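Local structure of alkylpurine DNA glycosylase AlkC (5VI0) at residues A127-L132 with P167-L172; F118-S123 with N151-R156. The protein excises alkylated purine bases from DNA as a base excision repair glycosylase that works without flipping the damaged nucleotide out of the duplex. All coordinates share one frame; numbering follows the deposited sequence.

Contact 1 (A127-L132 with P167-L172); sequences AIRHFL and PWSFRL. With P4K (polyethylene glycol), chain G; nucleotides of chain E.
R129, on helix 125-134, comes closest in backbone to L172 of the irregular segment 167-172, the CA atoms 7.8 Å apart, and side chains, R129 above all, bridge the gap between helix and loop. The R129 chain leaves the helix toward the loop and bends at chi3, which turns the guanidinium edge to the loop backbone. NE donates to S169 OG at 2.9 Å, with the hydroxyl tilted from the guanidinium plane and the bond well short of straight. NH2 makes the straighter bond, 2.7 Å to F170 O at 167°; the donor lies in the carbonyl plane of F170, and F170 O lies near the guanidinium plane of R129. NH1 is held by the carbonyls of G161 and R163, so the group is gripped on several sides and its rotation is fixed. L172 lies over one guanidinium face, its CD1 3.4 Å from R129 NH1, and the same methyl meets L132 CD1 at 3.8 Å.

F170 packs against both R129 and H130. Its CG sits between the backbone N and the carbonyl carbon (chi1 49°), a torsion that carries the ring back toward the helix. There CZ rests 3.8 Å from R129 CB, and the ring edge addresses the face of H130 in an offset edge-to-face pair, planes at 62°.

The same loop meets DNA: R171 N donates to OP1 of DC11 of chain E at 2.9 Å, nearly straight, while the sugar's C4' sits over the centre of one face of the R171 guanidinium. W168 NE1 also bonds a guanine N3. This is a DNA-binding loop between helices of an alpha-helical repeat fold, held by bonds from a buried arginine of helix 125-134, consistent with R129 helping to fix it.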
loop_
_atom_site.group_PDB
_atom_site.type_symbol
_atom_site.label_atom_id
_atom_site.label_comp_id
_atom_site.label_asym_id
_atom_site.label_seq_id
_atom_site.Cartn_x
_atom_site.Cartn_y
_atom_site.Cartn_z
ATOM N N ALA A 127 1.812 -15.653 -3.668
ATOM C CA ALA A 127 1.364 -17.042 -3.700
ATOM C C ALA A 127 0.244 -17.290 -2.694
ATOM O O ALA A 127 -0.688 -18.053 -2.976
ATOM C CB ALA A 127 2.546 -17.976 -3.431
ATOM N N ILE A 128 0.308 -16.651 -1.521
ATOM C CA ILE A 128 -0.723 -16.869 -0.519
ATOM C C ILE A 128 -2.073 -16.413 -1.040
ATOM O O ILE A 128 -3.114 -16.924 -0.619
ATOM C CB ILE A 128 -0.352 -16.151 0.805
ATOM C CG1 ILE A 128 -1.348 -16.495 1.924
ATOM C CG2 ILE A 128 -0.244 -14.655 0.598
ATOM C CD1 ILE A 128 -1.286 -17.968 2.385
ATOM N N ARG A 129 -2.078 -15.488 -1.991
ATOM C CA ARG A 129 -3.331 -14.898 -2.421
ATOM C C ARG A 129 -4.152 -15.832 -3.293
ATOM O O ARG A 129 -5.375 -15.671 -3.351
ATOM C CB ARG A 129 -3.061 -13.580 -3.139
ATOM C CG ARG A 129 -2.663 -12.485 -2.167
ATOM C CD ARG A 129 -2.056 -11.288 -2.880
ATOM N NE ARG A 129 -3.038 -10.315 -3.358
ATOM C CZ ARG A 129 -3.673 -9.435 -2.584
ATOM N NH1 ARG A 129 -3.470 -9.422 -1.275
ATOM N NH2 ARG A 129 -4.517 -8.566 -3.119
ATOM N N HIS A 130 -3.524 -16.798 -3.970
ATOM C CA HIS A 130 -4.321 -17.829 -4.631
ATOM C C HIS A 130 -5.023 -18.697 -3.594
ATOM O O HIS A 130 -6.200 -19.037 -3.747
ATOM C CB HIS A 130 -3.441 -18.668 -5.568
ATOM C CG HIS A 130 -2.699 -17.853 -6.588
ATOM N ND1 HIS A 130 -3.289 -17.383 -7.744
ATOM C CD2 HIS A 130 -1.415 -17.413 -6.619
ATOM C CE1 HIS A 130 -2.405 -16.691 -8.441
ATOM N NE2 HIS A 130 -1.260 -16.691 -7.779
ATOM N N PHE A 131 -4.340 -19.009 -2.495
ATOM C CA PHE A 131 -4.996 -19.762 -1.441
ATOM C C PHE A 131 -6.127 -18.950 -0.810
ATOM O O PHE A 131 -7.221 -19.475 -0.582
ATOM C CB PHE A 131 -3.965 -20.213 -0.411
ATOM C CG PHE A 131 -3.108 -21.368 -0.886
ATOM C CD1 PHE A 131 -3.629 -22.650 -0.948
ATOM C CD2 PHE A 131 -1.793 -21.166 -1.287
ATOM C CE1 PHE A 131 -2.852 -23.717 -1.393
ATOM C CE2 PHE A 131 -1.006 -22.223 -1.735
ATOM C CZ PHE A 131 -1.530 -23.501 -1.784
ATOM N N LEU A 132 -5.902 -17.656 -0.566
ATOM C CA LEU A 132 -6.987 -16.811 -0.075
ATOM C C LEU A 132 -8.118 -16.704 -1.086
ATOM O O LEU A 132 -9.291 -16.595 -0.701
ATOM C CB LEU A 132 -6.466 -15.419 0.259
ATOM C CG LEU A 132 -5.685 -15.313 1.558
ATOM C CD1 LEU A 132 -4.880 -14.035 1.515
ATOM C CD2 LEU A 132 -6.636 -15.340 2.769
ATOM N N PRO A 167 0.066 -4.304 -4.578
ATOM C CA PRO A 167 0.568 -4.006 -5.931
ATOM C C PRO A 167 1.112 -5.250 -6.631
ATOM O O PRO A 167 1.704 -6.136 -6.010
ATOM C CB PRO A 167 1.655 -2.954 -5.679
ATOM C CG PRO A 167 1.128 -2.203 -4.426
ATOM C CD PRO A 167 0.523 -3.310 -3.579
ATOM N N TRP A 168 0.876 -5.317 -7.945
ATOM C CA TRP A 168 1.226 -6.452 -8.803
ATOM C C TRP A 168 0.405 -7.688 -8.496
ATOM O O TRP A 168 0.818 -8.791 -8.820
ATOM C CB TRP A 168 2.727 -6.817 -8.739
ATOM C CG TRP A 168 3.623 -5.853 -9.469
ATOM C CD1 TRP A 168 3.277 -4.616 -9.958
ATOM C CD2 TRP A 168 4.998 -6.046 -9.811
ATOM N NE1 TRP A 168 4.355 -4.027 -10.565
ATOM C CE2 TRP A 168 5.427 -4.876 -10.489
ATOM C CE3 TRP A 168 5.915 -7.082 -9.605
ATOM C CZ2 TRP A 168 6.730 -4.724 -10.977
ATOM C CZ3 TRP A 168 7.219 -6.922 -10.078
ATOM C CH2 TRP A 168 7.613 -5.746 -10.754
ATOM N N SER A 169 -0.755 -7.549 -7.870
ATOM C CA SER A 169 -1.623 -8.700 -7.679
ATOM C C SER A 169 -3.062 -8.247 -7.832
ATOM O O SER A 169 -3.382 -7.066 -7.678
ATOM C CB SER A 169 -1.405 -9.365 -6.307
ATOM O OG SER A 169 -2.217 -10.518 -6.152
ATOM N N PHE A 170 -3.927 -9.196 -8.171
ATOM C CA PHE A 170 -5.355 -8.924 -8.162
ATOM C C PHE A 170 -5.787 -8.487 -6.769
ATOM O O PHE A 170 -5.192 -8.874 -5.761
ATOM C CB PHE A 170 -6.134 -10.166 -8.579
ATOM C CG PHE A 170 -5.714 -11.422 -7.840
ATOM C CD1 PHE A 170 -6.287 -11.754 -6.614
ATOM C CD2 PHE A 170 -4.740 -12.261 -8.370
ATOM C CE1 PHE A 170 -5.902 -12.918 -5.933
ATOM C CE2 PHE A 170 -4.341 -13.422 -7.696
ATOM C CZ PHE A 170 -4.926 -13.753 -6.476
ATOM N N ARG A 171 -6.832 -7.673 -6.714
ATOM C CA ARG A 171 -7.394 -7.295 -5.428
ATOM C C ARG A 171 -8.185 -8.447 -4.831
ATOM O O ARG A 171 -8.771 -9.268 -5.549
ATOM C CB ARG A 171 -8.299 -6.080 -5.578
ATOM C CG ARG A 171 -7.590 -4.896 -6.129
ATOM C CD ARG A 171 -8.487 -3.705 -6.168
ATOM N NE ARG A 171 -7.796 -2.572 -6.764
ATOM C CZ ARG A 171 -8.408 -1.471 -7.180
ATOM N NH1 ARG A 171 -9.726 -1.369 -7.057
ATOM N NH2 ARG A 171 -7.707 -0.491 -7.733
ATOM N N LEU A 172 -8.198 -8.503 -3.499
ATOM C CA LEU A 172 -8.950 -9.519 -2.765
ATOM C C LEU A 172 -10.326 -8.951 -2.460
ATOM O O LEU A 172 -10.514 -8.254 -1.459
ATOM C CB LEU A 172 -8.218 -9.923 -1.495
ATOM C CG LEU A 172 -7.016 -10.834 -1.710
ATOM C CD1 LEU A 172 -6.279 -11.075 -0.388
ATOM C CD2 LEU A 172 -7.495 -12.142 -2.352
HETATM O O1 P4K G . 14.269 -7.847 7.431
HETATM C C1 P4K G . 14.231 -7.262 6.146
HETATM C C2 P4K G . 13.056 -7.796 5.312
HETATM O O2 P4K G . 13.433 -7.927 3.958
HETATM C C3 P4K G . 13.032 -9.106 3.293
HETATM C C4 P4K G . 14.176 -9.634 2.405
HETATM O O3 P4K G . 14.170 -11.039 2.271
HETATM C C5 P4K G . 15.357 -11.733 2.612
HETATM C C6 P4K G . 16.585 -11.081 1.955
HETATM O O4 P4K G . 17.245 -11.992 1.109
HETATM C C7 P4K G . 18.037 -11.460 0.068
HETATM C C8 P4K G . 17.337 -10.279 -0.622
HETATM O O5 P4K G . 18.270 -9.611 -1.444
HETATM C C9 P4K G . 17.981 -9.620 -2.820
HETATM C C10 P4K G . 17.084 -8.444 -3.232
HETATM O O6 P4K G . 15.734 -8.799 -3.437
HETATM C C11 P4K G . 14.843 -8.239 -2.493
HETATM C C12 P4K G . 13.425 -8.116 -3.069
HETATM O O7 P4K G . 12.579 -8.952 -2.308
HETATM C C13 P4K G . 11.524 -9.599 -2.985
HETATM C C14 P4K G . 10.218 -8.871 -2.655
HETATM O O8 P4K G . 9.160 -9.282 -3.484
HETATM C C15 P4K G . 9.109 -8.736 -4.773
HETATM C C16 P4K G . 8.829 -7.240 -4.684
HETATM C C17 P4K G . 8.786 -5.401 -6.142
HETATM C C18 P4K G . 7.683 -4.802 -7.024
HETATM C C19 P4K G . 5.519 -3.939 -6.558
HETATM C C20 P4K G . 5.083 -2.578 -7.118
HETATM C C21 P4K G . 5.343 -0.607 -5.758
HETATM C C22 P4K G . 6.444 -0.381 -4.718
HETATM C C23 P4K G . 8.227 1.206 -4.786
HETATM C C24 P4K G . 8.397 2.274 -5.864
HETATM C C25 P4K G . 9.484 1.417 -7.754
HETATM C C26 P4K G . 10.804 1.546 -8.501
HETATM C C27 P4K G . 12.165 -0.357 -8.334
HETATM C C28 P4K G . 13.675 -0.539 -8.154
HETATM C C29 P4K G . 15.233 1.247 -7.957
HETATM C C30 P4K G . 15.704 2.311 -6.963
HETATM O O10 P4K G . 6.886 -3.941 -6.244
HETATM O O11 P4K G . 5.913 -1.550 -6.634
HETATM O O12 P4K G . 6.850 0.962 -4.720
HETATM O O13 P4K G . 9.604 2.121 -6.557
HETATM O O14 P4K G . 11.787 0.868 -7.772
HETATM O O15 P4K G . 14.209 0.490 -7.360
HETATM O O9 P4K G . 8.508 -6.763 -5.958
ATOM P P DC E 11 -7.565 -6.355 -10.493
ATOM O OP1 DC E 11 -8.045 -6.810 -9.175
ATOM O OP2 DC E 11 -7.619 -7.238 -11.686
ATOM O "O5'" DC E 11 -8.328 -5.003 -10.859
ATOM C "C5'" DC E 11 -8.360 -3.946 -9.912
ATOM C "C4'" DC E 11 -8.752 -2.660 -10.582
ATOM O "O4'" DC E 11 -7.629 -2.127 -11.289
ATOM C "C3'" DC E 11 -9.842 -2.804 -11.639
ATOM O "O3'" DC E 11 -11.111 -2.480 -11.076
ATOM C "C2'" DC E 11 -9.436 -1.808 -12.750
ATOM C "C1'" DC E 11 -8.132 -1.215 -12.227
ATOM N N1 DC E 11 -7.120 -0.971 -13.289
ATOM C C2 DC E 11 -6.611 0.308 -13.424
ATOM O O2 DC E 11 -6.997 1.170 -12.654
ATOM N N3 DC E 11 -5.703 0.565 -14.390
ATOM C C4 DC E 11 -5.316 -0.405 -15.215
ATOM N N4 DC E 11 -4.419 -0.091 -16.151
ATOM C C5 DC E 11 -5.837 -1.737 -15.108
ATOM C C6 DC E 11 -6.733 -1.975 -14.138
#

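Contact 2 (F118-S123 with N151-R156); sequences FTTFGS and NEHVRR. With P4K (polyethylene glycol), chain G.
T120 and H153 bring their backbones within 5.3 Å of each other, CA to CA, and the contact is built from methyl packing and water, with no direct hydrogen bond across it. In T120, OG1 lies between the backbone N and the carbonyl carbon (chi1 63°) and bonds Y117 O, which leaves CG2 to face the second segment. That methyl meets the amide of N151 3.6 Å from both OD1 and ND2, the two side chains crossing at about a right angle, and also touches H153 CB. The T119 rotamer likewise divides its branches: CG2 packs 3.8 Å from H153 O, while OG1 bonds A124 N and shares water 1 with the same H153 carbonyl.

N151 is the N-cap of helix 152-161. Its side chain runs anti to the backbone N (chi1 -166°), and OD1 accepts from H153 N at 2.7 Å, in the carbonyl plane. The contact sets the turn that follows helix 108-118 against the first turn of a later helix in the helical repeat domain.

The H153 imidazole projects over the turn with T120 O above the centre of one face. At its edge ND1 reaches water 2, to which G122 O is also bound, and CE1 lies 3.3 Å from C3 of the bound polyethylene glycol. One helical turn further on, R156 bends at chi2, its NH1 approaching S123 OG without a direct bond; water 3 bridges them, donating to S123 OG and accepting from R156 NH1. Both side chains also converge on E125, by salt bridge from the arginine and by hydrogen bond from the serine.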
loop_
_atom_site.group_PDB
_atom_site.type_symbol
_atom_site.label_atom_id
_atom_site.label_comp_id
_atom_site.label_asym_id
_atom_site.label_seq_id
_atom_site.Cartn_x
_atom_site.Cartn_y
_atom_site.Cartn_z
ATOM N N PHE A 118 9.398 -20.523 2.989
ATOM C CA PHE A 118 9.909 -19.828 1.816
ATOM C C PHE A 118 9.856 -18.311 1.982
ATOM O O PHE A 118 10.732 -17.598 1.469
ATOM C CB PHE A 118 9.123 -20.243 0.578
ATOM C CG PHE A 118 9.479 -21.603 0.055
ATOM C CD1 PHE A 118 10.795 -22.043 0.071
ATOM C CD2 PHE A 118 8.488 -22.445 -0.457
ATOM C CE1 PHE A 118 11.124 -23.304 -0.418
ATOM C CE2 PHE A 118 8.810 -23.698 -0.942
ATOM C CZ PHE A 118 10.132 -24.126 -0.927
ATOM N N THR A 119 8.828 -17.795 2.670
ATOM C CA THR A 119 8.647 -16.347 2.745
ATOM C C THR A 119 9.834 -15.650 3.419
ATOM O O THR A 119 10.080 -14.476 3.136
ATOM C CB THR A 119 7.318 -16.002 3.462
ATOM O OG1 THR A 119 6.806 -14.749 2.982
ATOM C CG2 THR A 119 7.483 -15.929 4.987
ATOM N N THR A 120 10.600 -16.354 4.267
ATOM C CA THR A 120 11.746 -15.724 4.924
ATOM C C THR A 120 12.901 -15.453 3.970
ATOM O O THR A 120 13.801 -14.687 4.323
ATOM C CB THR A 120 12.247 -16.575 6.100
ATOM O OG1 THR A 120 12.713 -17.842 5.624
ATOM C CG2 THR A 120 11.123 -16.817 7.130
ATOM N N PHE A 121 12.900 -16.053 2.780
ATOM C CA PHE A 121 13.943 -15.835 1.783
ATOM C C PHE A 121 13.539 -14.826 0.718
ATOM O O PHE A 121 14.361 -14.468 -0.128
ATOM C CB PHE A 121 14.322 -17.163 1.120
ATOM C CG PHE A 121 14.878 -18.175 2.083
ATOM C CD1 PHE A 121 16.243 -18.215 2.354
ATOM C CD2 PHE A 121 14.038 -19.080 2.726
ATOM C CE1 PHE A 121 16.760 -19.140 3.245
ATOM C CE2 PHE A 121 14.547 -20.006 3.620
ATOM C CZ PHE A 121 15.913 -20.039 3.882
ATOM N N GLY A 122 12.302 -14.360 0.748
ATOM C CA GLY A 122 11.798 -13.427 -0.230
ATOM C C GLY A 122 10.408 -13.029 0.196
ATOM O O GLY A 122 10.253 -12.243 1.141
ATOM N N SER A 123 9.386 -13.582 -0.457
ATOM C CA SER A 123 8.034 -13.291 -0.011
ATOM C C SER A 123 7.018 -14.210 -0.659
ATOM O O SER A 123 7.020 -14.384 -1.882
ATOM C CB SER A 123 7.651 -11.832 -0.302
ATOM O OG SER A 123 6.274 -11.638 -0.004
ATOM N N ASN A 151 9.050 -15.067 13.848
ATOM C CA ASN A 151 9.791 -14.583 12.695
ATOM C C ASN A 151 9.079 -13.363 12.110
ATOM O O ASN A 151 7.900 -13.435 11.740
ATOM C CB ASN A 151 9.921 -15.697 11.655
ATOM C CG ASN A 151 10.948 -15.385 10.593
ATOM O OD1 ASN A 151 10.815 -14.419 9.837
ATOM N ND2 ASN A 151 11.982 -16.206 10.525
ATOM N N GLU A 152 9.790 -12.241 12.028
ATOM C CA GLU A 152 9.165 -11.038 11.494
ATOM C C GLU A 152 8.743 -11.232 10.037
ATOM O O GLU A 152 7.793 -10.583 9.577
ATOM C CB GLU A 152 10.109 -9.831 11.651
ATOM C CG GLU A 152 11.374 -9.910 10.796
ATOM C CD GLU A 152 12.234 -8.644 10.839
ATOM O OE1 GLU A 152 13.475 -8.782 10.867
ATOM O OE2 GLU A 152 11.685 -7.516 10.832
ATOM N N HIS A 153 9.413 -12.127 9.301
ATOM C CA HIS A 153 9.011 -12.372 7.915
ATOM C C HIS A 153 7.657 -13.064 7.854
ATOM O O HIS A 153 6.823 -12.736 7.003
ATOM C CB HIS A 153 10.068 -13.202 7.189
ATOM C CG HIS A 153 11.338 -12.457 6.944
ATOM N ND1 HIS A 153 11.570 -11.742 5.788
ATOM C CD2 HIS A 153 12.435 -12.289 7.720
ATOM C CE1 HIS A 153 12.764 -11.179 5.858
ATOM N NE2 HIS A 153 13.308 -11.493 7.021
ATOM N N VAL A 154 7.428 -14.012 8.763
ATOM C CA VAL A 154 6.155 -14.718 8.827
ATOM C C VAL A 154 5.057 -13.763 9.268
ATOM O O VAL A 154 3.997 -13.672 8.637
ATOM C CB VAL A 154 6.280 -15.938 9.766
ATOM C CG1 VAL A 154 4.988 -16.745 9.830
ATOM C CG2 VAL A 154 7.449 -16.821 9.316
ATOM N N ARG A 155 5.306 -13.016 10.347
ATOM C CA ARG A 155 4.363 -11.982 10.757
ATOM C C ARG A 155 4.058 -11.032 9.604
ATOM O O ARG A 155 2.893 -10.701 9.348
ATOM C CB ARG A 155 4.919 -11.215 11.948
ATOM C CG ARG A 155 4.552 -11.733 13.307
ATOM C CD ARG A 155 5.194 -10.829 14.360
ATOM N NE ARG A 155 6.516 -11.354 14.639
ATOM C CZ ARG A 155 7.602 -10.619 14.790
ATOM N NH1 ARG A 155 7.530 -9.314 14.688
ATOM N NH2 ARG A 155 8.761 -11.202 15.040
ATOM N N ARG A 156 5.092 -10.605 8.876
ATOM C CA ARG A 156 4.872 -9.682 7.768
ATOM C C ARG A 156 3.984 -10.300 6.687
ATOM O O ARG A 156 3.105 -9.622 6.143
ATOM C CB ARG A 156 6.216 -9.227 7.196
ATOM C CG ARG A 156 6.152 -8.029 6.273
ATOM C CD ARG A 156 6.103 -8.444 4.801
ATOM N NE ARG A 156 6.191 -7.263 3.963
ATOM C CZ ARG A 156 6.176 -7.276 2.640
ATOM N NH1 ARG A 156 6.062 -8.440 2.016
ATOM N NH2 ARG A 156 6.269 -6.129 1.951
HETATM O O1 P4K G . 14.269 -7.847 7.431
HETATM C C1 P4K G . 14.231 -7.262 6.146
HETATM C C2 P4K G . 13.056 -7.796 5.312
HETATM O O2 P4K G . 13.433 -7.927 3.958
HETATM C C3 P4K G . 13.032 -9.106 3.293
HETATM C C4 P4K G . 14.176 -9.634 2.405
HETATM O O3 P4K G . 14.170 -11.039 2.271
HETATM C C5 P4K G . 15.357 -11.733 2.612
HETATM C C6 P4K G . 16.585 -11.081 1.955
HETATM O O4 P4K G . 17.245 -11.992 1.109
HETATM C C7 P4K G . 18.037 -11.460 0.068
HETATM C C8 P4K G . 17.337 -10.279 -0.622
HETATM O O5 P4K G . 18.270 -9.611 -1.444
HETATM C C9 P4K G . 17.981 -9.620 -2.820
HETATM C C10 P4K G . 17.084 -8.444 -3.232
HETATM O O6 P4K G . 15.734 -8.799 -3.437
HETATM C C11 P4K G . 14.843 -8.239 -2.493
HETATM C C12 P4K G . 13.425 -8.116 -3.069
HETATM O O7 P4K G . 12.579 -8.952 -2.308
HETATM C C13 P4K G . 11.524 -9.599 -2.985
HETATM C C14 P4K G . 10.218 -8.871 -2.655
HETATM O O8 P4K G . 9.160 -9.282 -3.484
HETATM C C15 P4K G . 9.109 -8.736 -4.773
HETATM C C16 P4K G . 8.829 -7.240 -4.684
HETATM C C17 P4K G . 8.786 -5.401 -6.142
HETATM C C18 P4K G . 7.683 -4.802 -7.024
HETATM C C19 P4K G . 5.519 -3.939 -6.558
HETATM C C20 P4K G . 5.083 -2.578 -7.118
HETATM C C21 P4K G . 5.343 -0.607 -5.758
HETATM C C22 P4K G . 6.444 -0.381 -4.718
HETATM C C23 P4K G . 8.227 1.206 -4.786
HETATM C C24 P4K G . 8.397 2.274 -5.864
HETATM C C25 P4K G . 9.484 1.417 -7.754
HETATM C C26 P4K G . 10.804 1.546 -8.501
HETATM C C27 P4K G . 12.165 -0.357 -8.334
HETATM C C28 P4K G . 13.675 -0.539 -8.154
HETATM C C29 P4K G . 15.233 1.247 -7.957
HETATM C C30 P4K G . 15.704 2.311 -6.963
HETATM O O10 P4K G . 6.886 -3.941 -6.244
HETATM O O11 P4K G . 5.913 -1.550 -6.634
HETATM O O12 P4K G . 6.850 0.962 -4.720
HETATM O O13 P4K G . 9.604 2.121 -6.557
HETATM O O14 P4K G . 11.787 0.868 -7.772
HETATM O O15 P4K G . 14.209 0.490 -7.360
HETATM O O9 P4K G . 8.508 -6.763 -5.958
HETATM O O HOH W 1 7.533 -12.436 4.200
HETATM O O HOH W 2 9.880 -11.445 3.541
HETATM O O HOH W 3 5.685 -11.217 2.616
#

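In the fold
Contacts 1 and 2 are a worked example of how neighbouring helices and their loops in a helical repeat fold can line one ligand pocket. Their centres are 16 Å apart, and the segments alternate along the chain: 118-123 leads into helix 125-134, which carries 127-132, and helix 152-161, begun by 151-156, leads toward the loop 167-172. The two contacts do not otherwise touch each other. Polyethylene glycol runs past both, meeting P167 and W168 at contact 1 and T120, F121, E152 and H153 at contact 2. The DNA distinguishes them, since contact 1 binds it directly whereas the nearest atom of contact 2 stays about 6 Å from the nucleic acid.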